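Local coordinates for protein pleckstrin homology domain-containing family M member 2 (Homo sapiens, PDB 3CXB) that probably links the Salmonella effector SifA, which it binds through its PH domain, to kinesin in the endosomal tubulation that accompanies infection, at residues M89-W92 with M93-C97. Residues are numbered along the deposited sequence; the frame is centred on the assembly and turned at random.
Sequences MAEW and MQHLC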
ATOM      1  N   MET B  89      -7.516  -1.314   7.876  1.00 59.42           N
ATOM      2  CA  MET B  89      -7.576  -1.083   6.448  1.00 53.94           C
ATOM      3  C   MET B  89      -8.456   0.128   6.144  1.00 48.56           C
ATOM      4  O   MET B  89      -8.092   0.968   5.336  1.00 49.53           O
ATOM      5  CB  MET B  89      -8.076  -2.334   5.740  1.00 55.19           C
ATOM      6  CG  MET B  89      -9.481  -2.245   5.250  1.00 60.48           C
ATOM      7  SD  MET B  89      -9.469  -1.874   3.523  1.00 64.08           S
ATOM      8  CE  MET B  89      -9.875  -3.542   2.819  1.00 61.96           C
ATOM      9  N   ALA B  90      -9.594   0.247   6.807  1.00 43.58           N
ATOM     10  CA  ALA B  90     -10.455   1.397   6.582  1.00 41.51           C
ATOM     11  C   ALA B  90      -9.739   2.676   7.021  1.00 40.81           C
ATOM     12  O   ALA B  90      -9.976   3.778   6.484  1.00 35.43           O
ATOM     13  CB  ALA B  90     -11.727   1.237   7.354  1.00 38.14           C
ATOM     14  N   GLU B  91      -8.865   2.525   8.012  1.00 43.15           N
ATOM     15  CA  GLU B  91      -8.121   3.670   8.514  1.00 47.20           C
ATOM     16  C   GLU B  91      -7.099   4.101   7.476  1.00 44.50           C
ATOM     17  O   GLU B  91      -6.914   5.289   7.213  1.00 42.08           O
ATOM     18  CB  GLU B  91      -7.424   3.325   9.819  1.00 51.68           C
ATOM     19  CG  GLU B  91      -7.069   4.560  10.610  1.00 64.99           C
ATOM     20  CD  GLU B  91      -6.476   4.238  11.954  1.00 72.13           C
ATOM     21  OE1 GLU B  91      -6.221   5.195  12.718  1.00 76.81           O
ATOM     22  OE2 GLU B  91      -6.266   3.036  12.238  1.00 77.41           O
ATOM     23  N   TRP B  92      -6.445   3.116   6.876  1.00 43.51           N
ATOM     24  CA  TRP B  92      -5.460   3.405   5.859  1.00 44.86           C
ATOM     25  C   TRP B  92      -6.157   4.023   4.670  1.00 44.00           C
ATOM     26  O   TRP B  92      -5.730   5.059   4.143  1.00 42.96           O
ATOM     27  CB  TRP B  92      -4.747   2.128   5.418  1.00 42.96           C
ATOM     28  CG  TRP B  92      -3.519   1.824   6.226  1.00 44.18           C
ATOM     29  CD1 TRP B  92      -3.308   0.743   7.047  1.00 44.55           C
ATOM     30  CD2 TRP B  92      -2.317   2.587   6.254  1.00 42.93           C
ATOM     31  NE1 TRP B  92      -2.044   0.788   7.574  1.00 44.67           N
ATOM     32  CE2 TRP B  92      -1.413   1.913   7.104  1.00 45.25           C
ATOM     33  CE3 TRP B  92      -1.913   3.778   5.641  1.00 41.84           C
ATOM     34  CZ2 TRP B  92      -0.126   2.389   7.355  1.00 44.21           C
ATOM     35  CZ3 TRP B  92      -0.639   4.251   5.890  1.00 44.44           C
ATOM     36  CH2 TRP B  92       0.243   3.557   6.740  1.00 44.29           C
ATOM     37  N   MET B  93      -7.242   3.376   4.258  1.00 43.92           N
ATOM     38  CA  MET B  93      -8.005   3.823   3.109  1.00 44.10           C
ATOM     39  C   MET B  93      -8.364   5.289   3.228  1.00 45.16           C
ATOM     40  O   MET B  93      -8.139   6.071   2.307  1.00 43.45           O
ATOM     41  CB  MET B  93      -9.276   2.989   2.965  1.00 40.95           C
ATOM     42  CG  MET B  93      -9.865   2.991   1.568  1.00 42.11           C
ATOM     43  SD  MET B  93      -9.004   1.896   0.427  1.00 40.54           S
ATOM     44  CE  MET B  93      -7.647   2.845  -0.100  1.00 38.22           C
ATOM     45  N   GLN B  94      -8.905   5.667   4.375  1.00 51.02           N
ATOM     46  CA  GLN B  94      -9.325   7.044   4.586  1.00 57.94           C
ATOM     47  C   GLN B  94      -8.168   8.032   4.515  1.00 54.30           C
ATOM     48  O   GLN B  94      -8.316   9.127   3.977  1.00 52.58           O
ATOM     49  CB  GLN B  94     -10.030   7.148   5.932  1.00 70.21           C
ATOM     50  CG  GLN B  94     -10.527   8.529   6.303  1.00 88.06           C
ATOM     51  CD  GLN B  94     -11.147   8.533   7.686  1.00 98.40           C
ATOM     52  OE1 GLN B  94     -12.155   7.865   7.923  1.00106.02           O
ATOM     53  NE2 GLN B  94     -10.541   9.277   8.613  1.00105.73           N
ATOM     54  N   HIS B  95      -7.019   7.647   5.063  1.00 50.88           N
ATOM     55  CA  HIS B  95      -5.859   8.530   5.037  1.00 47.13           C
ATOM     56  C   HIS B  95      -5.319   8.664   3.619  1.00 41.70           C
ATOM     57  O   HIS B  95      -5.137   9.761   3.120  1.00 39.60           O
ATOM     58  CB  HIS B  95      -4.744   8.017   5.973  1.00 47.12           C
ATOM     59  CG  HIS B  95      -4.981   8.307   7.428  1.00 47.82           C
ATOM     60  ND1 HIS B  95      -5.293   9.566   7.899  1.00 47.11           N
ATOM     61  CD2 HIS B  95      -4.923   7.502   8.517  1.00 46.85           C
ATOM     62  CE1 HIS B  95      -5.419   9.524   9.214  1.00 47.27           C
ATOM     63  NE2 HIS B  95      -5.200   8.284   9.613  1.00 47.65           N
ATOM     64  N   LEU B  96      -5.078   7.537   2.974  1.00 39.95           N
ATOM     65  CA  LEU B  96      -4.548   7.540   1.622  1.00 41.47           C
ATOM     66  C   LEU B  96      -5.418   8.276   0.606  1.00 42.15           C
ATOM     67  O   LEU B  96      -4.910   9.007  -0.237  1.00 40.00           O
ATOM     68  CB  LEU B  96      -4.333   6.102   1.163  1.00 39.38           C
ATOM     69  CG  LEU B  96      -3.262   5.356   1.956  1.00 38.95           C
ATOM     70  CD1 LEU B  96      -3.258   3.886   1.590  1.00 36.14           C
ATOM     71  CD2 LEU B  96      -1.916   6.002   1.668  1.00 36.02           C
ATOM     72  N   CYS B  97      -6.728   8.077   0.675  1.00 43.74           N
ATOM     73  CA  CYS B  97      -7.617   8.736  -0.263  1.00 45.02           C
ATOM     74  C   CYS B  97      -7.645  10.220   0.037  1.00 45.19           C
ATOM     75  O   CYS B  97      -7.849  11.048  -0.857  1.00 46.21           O
ATOM     76  CB  CYS B  97      -9.014   8.122  -0.186  1.00 45.63           C
ATOM     77  SG  CYS B  97      -9.039   6.366  -0.682  1.00 45.02           S
TER
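The C-terminal helix of the PH domain, 86-100, brings residues 89-92 and 93-97 together as consecutive turns of one alpha-helix, the element that in this fold closes one end of the beta-barrel. Four successive i to i+4 bonds give the evidence. M93 N to M89 O and L96 N to W92 O, both 2.8 Å, are nearly straight, on the side carrying the buried residues; the latter reaches 175° at the hydrogen. Q94 N meets A90 O from above the carbonyl plane at 3.0 Å, and H95 N approaches E91 O at 3.2 Å, tilted from the plane of E91's own carbonyl. W92 and L96 form the apolar pair, CE3 of the indole standing 4.2 Å from the branch carbon CG of L96, which meets the ring obliquely. With its CG beside the backbone N (chi1 -78°), H95 turns its imidazole back along the helix, and CG of E91 lies 4.2 Å from CD2 of that ring. Outside the two segments, K2 pairs with the E91 carboxylate in a salt bridge and with W92 in a cation-pi contact. Against the sheet, M89, M93 and L96 pack on F69 of strand 68-73, and W92 rests on V25 and L27 of strand 21-28.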